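Enoyl-CoA hydratase (Thermus thermophilus, PDB 1WZ8) probably catalyses the reversible addition of water to the double bond of 2-enoyl-CoA thioesters, as a hexameric member of the crotonase (enoyl-CoA hydratase/isomerase) family. Local coordinates at residues S4-A7 with L12-A15; T217-A220 with Y225-F228. One frame throughout, in Å; residues are numbered along the deposited sequence.

Contact 1 (S4-A7 with L12-A15)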
loop_
_atom_site.group_PDB
_atom_site.type_symbol
_atom_site.label_atom_id
_atom_site.label_comp_id
_atom_site.label_asym_id
_atom_site.label_seq_id
_atom_site.Cartn_x
_atom_site.Cartn_y
_atom_site.Cartn_z
ATOM N N SER A 4 -25.222 3.772 33.232
ATOM C CA SER A 4 -24.718 4.948 32.533
ATOM C C SER A 4 -24.835 4.820 31.018
ATOM O O SER A 4 -25.075 5.810 30.325
ATOM C CB SER A 4 -23.262 5.213 32.921
ATOM O OG SER A 4 -23.169 5.588 34.284
ATOM N N LEU A 5 -24.659 3.606 30.503
ATOM C CA LEU A 5 -24.769 3.375 29.064
ATOM C C LEU A 5 -26.236 3.402 28.656
ATOM O O LEU A 5 -26.614 4.087 27.709
ATOM C CB LEU A 5 -24.157 2.022 28.680
ATOM C CG LEU A 5 -22.633 1.895 28.718
ATOM C CD1 LEU A 5 -22.236 0.459 28.415
ATOM C CD2 LEU A 5 -22.013 2.846 27.703
ATOM N N GLU A 6 -27.057 2.645 29.377
ATOM C CA GLU A 6 -28.484 2.592 29.098
ATOM C C GLU A 6 -29.047 4.008 29.120
ATOM O O GLU A 6 -29.853 4.383 28.273
ATOM C CB GLU A 6 -29.195 1.733 30.150
ATOM C CG GLU A 6 -28.883 0.243 30.060
ATOM C CD GLU A 6 -29.861 -0.509 29.169
ATOM O OE1 GLU A 6 -30.608 0.148 28.415
ATOM O OE2 GLU A 6 -29.881 -1.759 29.218
ATOM N N ALA A 7 -28.595 4.795 30.091
ATOM C CA ALA A 7 -29.050 6.172 30.247
ATOM C C ALA A 7 -28.666 7.081 29.081
ATOM O O ALA A 7 -29.384 8.027 28.769
ATOM C CB ALA A 7 -28.504 6.747 31.552
ATOM N N LEU A 12 -30.756 1.330 22.565
ATOM C CA LEU A 12 -29.835 0.240 22.860
ATOM C C LEU A 12 -30.108 -0.326 24.248
ATOM O O LEU A 12 -30.389 0.416 25.189
ATOM C CB LEU A 12 -28.383 0.723 22.793
ATOM C CG LEU A 12 -27.855 1.198 21.438
ATOM C CD1 LEU A 12 -26.398 1.621 21.585
ATOM C CD2 LEU A 12 -27.986 0.085 20.412
ATOM N N ALA A 13 -30.030 -1.645 24.361
ATOM C CA ALA A 13 -30.237 -2.330 25.629
ATOM C C ALA A 13 -28.961 -3.113 25.899
ATOM O O ALA A 13 -28.370 -3.670 24.976
ATOM C CB ALA A 13 -31.429 -3.276 25.534
ATOM N N PHE A 14 -28.537 -3.152 27.156
ATOM C CA PHE A 14 -27.312 -3.856 27.513
ATOM C C PHE A 14 -27.551 -4.933 28.563
ATOM O O PHE A 14 -28.301 -4.729 29.522
ATOM C CB PHE A 14 -26.269 -2.864 28.029
ATOM C CG PHE A 14 -25.975 -1.739 27.077
ATOM C CD1 PHE A 14 -26.848 -0.660 26.959
ATOM C CD2 PHE A 14 -24.818 -1.751 26.302
ATOM C CE1 PHE A 14 -26.572 0.392 26.082
ATOM C CE2 PHE A 14 -24.533 -0.701 25.421
ATOM C CZ PHE A 14 -25.410 0.370 25.312
ATOM N N ALA A 15 -26.908 -6.080 28.379
ATOM C CA ALA A 15 -27.054 -7.188 29.311
ATOM C C ALA A 15 -25.842 -8.110 29.262
ATOM O O ALA A 15 -25.043 -8.044 28.330
ATOM C CB ALA A 15 -28.320 -7.974 28.986
HETATM O O HOH W 1 -32.402 0.882 26.982
HETATM O O HOH W 2 -30.625 2.498 26.837
#
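Glu6, on the N-terminal helix 3-8, takes a hydrogen bond from the backbone of Phe14 on strand 12-18, while Leu5, its neighbour on the helix, lies over the Phe14 ring. The polar link is short and almost straight: Phe14 N gives its hydrogen to Glu6 OE2 at 2.8 Å, with an N-H...O angle of 174°. It meets the oxygen from above, 61° out of the carboxylate plane. Glu6 reaches the strand by a bend in its chain at chi2 (-91°), which swings the carboxylate across to the backbone.

Two waters lie between Glu6 and the strand near Leu12 O, but which acceptors they serve is doubtful. Glu6 OE1 and Leu12 O, both acceptors, are 3.2 Å apart, so they do not bond directly, and a water lies close to both. The second water is 2.7 Å from Leu12 O.

The apolar part is built round the Phe14 ring. Leu5 CB sits over one face in a CH-pi contact, near the ring normal and 4.0 Å from the centroid. Leu5 CD1 extends the cover to the ring atom Phe14 CE2 (3.9 Å). The carboxyl carbon of Glu6 is instead at the ring edge, its CD 3.7 Å from Phe14 CD1, and the carboxylate is steeply inclined to the ring. Leu5 also packs on Asp48 and Leu49 of helix 36-49, and Phe14 touches Ile24 of strand 21-26.

Together these contacts fold a short N-terminal helix back, through a tight connection, onto an edge strand of the chain's six-stranded sheet. Strand 12-18 pairs antiparallel with strand 21-26 as a beta hairpin, at the margin of the crotonase-fold core.

Contact 2 (T217-A220 with Y225-F228)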
loop_
_atom_site.group_PDB
_atom_site.type_symbol
_atom_site.label_atom_id
_atom_site.label_comp_id
_atom_site.label_asym_id
_atom_site.label_seq_id
_atom_site.Cartn_x
_atom_site.Cartn_y
_atom_site.Cartn_z
ATOM N N THR A 217 -4.534 -10.346 18.183
ATOM C CA THR A 217 -4.777 -11.071 16.942
ATOM C C THR A 217 -5.805 -10.317 16.099
ATOM O O THR A 217 -5.637 -10.169 14.884
ATOM C CB THR A 217 -5.282 -12.510 17.216
ATOM O OG1 THR A 217 -4.310 -13.213 17.999
ATOM C CG2 THR A 217 -5.489 -13.262 15.913
ATOM N N LYS A 218 -6.874 -9.851 16.742
ATOM C CA LYS A 218 -7.904 -9.101 16.038
ATOM C C LYS A 218 -7.292 -7.838 15.458
ATOM O O LYS A 218 -7.496 -7.516 14.290
ATOM C CB LYS A 218 -9.055 -8.713 16.977
ATOM C CG LYS A 218 -9.961 -7.622 16.402
ATOM C CD LYS A 218 -11.173 -7.346 17.274
ATOM C CE LYS A 218 -11.996 -6.197 16.698
ATOM N NZ LYS A 218 -13.300 -6.032 17.378
ATOM N N HIS A 219 -6.532 -7.130 16.283
ATOM C CA HIS A 219 -5.902 -5.887 15.859
ATOM C C HIS A 219 -4.999 -6.080 14.649
ATOM O O HIS A 219 -5.077 -5.325 13.684
ATOM C CB HIS A 219 -5.088 -5.287 17.006
ATOM C CG HIS A 219 -4.443 -3.982 16.661
ATOM N ND1 HIS A 219 -5.160 -2.816 16.510
ATOM C CD2 HIS A 219 -3.152 -3.665 16.411
ATOM C CE1 HIS A 219 -4.338 -1.836 16.181
ATOM N NE2 HIS A 219 -3.114 -2.325 16.115
ATOM N N ALA A 220 -4.135 -7.088 14.710
ATOM C CA ALA A 220 -3.212 -7.361 13.618
ATOM C C ALA A 220 -3.947 -7.741 12.336
ATOM O O ALA A 220 -3.594 -7.274 11.255
ATOM C CB ALA A 220 -2.239 -8.466 14.020
ATOM N N TYR A 225 -7.806 -4.533 6.692
ATOM C CA TYR A 225 -8.882 -3.628 6.318
ATOM C C TYR A 225 -8.401 -2.177 6.386
ATOM O O TYR A 225 -8.694 -1.382 5.501
ATOM C CB TYR A 225 -10.082 -3.789 7.254
ATOM C CG TYR A 225 -10.885 -5.056 7.063
ATOM C CD1 TYR A 225 -11.298 -5.460 5.794
ATOM C CD2 TYR A 225 -11.290 -5.818 8.164
ATOM C CE1 TYR A 225 -12.102 -6.586 5.623
ATOM C CE2 TYR A 225 -12.092 -6.943 8.004
ATOM C CZ TYR A 225 -12.496 -7.318 6.734
ATOM O OH TYR A 225 -13.320 -8.404 6.575
ATOM N N ARG A 226 -7.661 -1.844 7.436
ATOM C CA ARG A 226 -7.178 -0.484 7.615
ATOM C C ARG A 226 -6.341 0.008 6.440
ATOM O O ARG A 226 -6.367 1.193 6.116
ATOM C CB ARG A 226 -6.378 -0.361 8.915
ATOM C CG ARG A 226 -7.186 -0.682 10.171
ATOM C CD ARG A 226 -6.445 -0.260 11.440
ATOM N NE ARG A 226 -7.146 -0.689 12.648
ATOM C CZ ARG A 226 -6.852 -1.789 13.333
ATOM N NH1 ARG A 226 -5.858 -2.575 12.936
ATOM N NH2 ARG A 226 -7.559 -2.113 14.408
ATOM N N SER A 227 -5.609 -0.898 5.797
ATOM C CA SER A 227 -4.782 -0.522 4.656
ATOM C C SER A 227 -5.621 -0.035 3.470
ATOM O O SER A 227 -5.101 0.596 2.554
ATOM C CB SER A 227 -3.917 -1.711 4.217
ATOM O OG SER A 227 -2.954 -2.038 5.201
ATOM N N PHE A 228 -6.920 -0.325 3.500
ATOM C CA PHE A 228 -7.822 0.067 2.421
ATOM C C PHE A 228 -8.878 1.066 2.876
ATOM O O PHE A 228 -9.936 1.186 2.261
ATOM C CB PHE A 228 -8.500 -1.174 1.837
ATOM C CG PHE A 228 -7.552 -2.089 1.111
ATOM C CD1 PHE A 228 -7.274 -1.888 -0.238
ATOM C CD2 PHE A 228 -6.896 -3.118 1.788
ATOM C CE1 PHE A 228 -6.367 -2.698 -0.909
ATOM C CE2 PHE A 228 -5.981 -3.938 1.120
ATOM C CZ PHE A 228 -5.712 -3.726 -0.228
#
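Segment 217-220 lies on helix 211-226 and 225-228 runs off its C-terminal end, with His219 and Arg226 about two turns apart; the nearest CA atoms, those of His219 and Arg226, are 9.9 Å apart, and the long Arg226 side chain spans the distance. It is extended from CG to NE (chi2 -168°, chi3 -174°) and runs back along the helix to its guanidinium. Arg226 NH1 donates to the backbone carbonyl His219 O at 3.0 Å, the acceptor lying close to the guanidinium plane. The same NH1 stands over one face of the His219 ring, offset toward its rim, and Arg226 NH2 comes within 3.3 Å of His219 ND1. Ring and guanidinium are tilted 42° to each other. Each group is also held from outside: Arg226 NE by Asn102 OD1, and His219 NE2 by Glu233 of the third subunit, whose Trp91 meets the imidazole edge-to-face. Around this contact, Lys218 forms a salt bridge with Asp127, and Tyr225 packs against helix 157-160. Ser227 and Phe228 lead into helix 229-241, with Phe228 at its N-cap; a second subunit packs on Thr217, Ala220 and Tyr225.

Contact 1 closes before contact 2 opens, the two lying in series along the chain. Their centres are 28 Å apart and their nearest atoms about 15 Å, with no touch between them, and they share neither helix nor strand. Contact 1 fastens the N-terminal helix 3-8 to the edge of the six-stranded sheet and meets no other chain of the hexamer. Contact 2 lies at the C-terminal half of helix 211-226 and just beyond it, near the C-terminal helices, where other subunits pack against its residues. One therefore belongs to the internal architecture of a single subunit, the other to a region where the subunits of the hexamer meet.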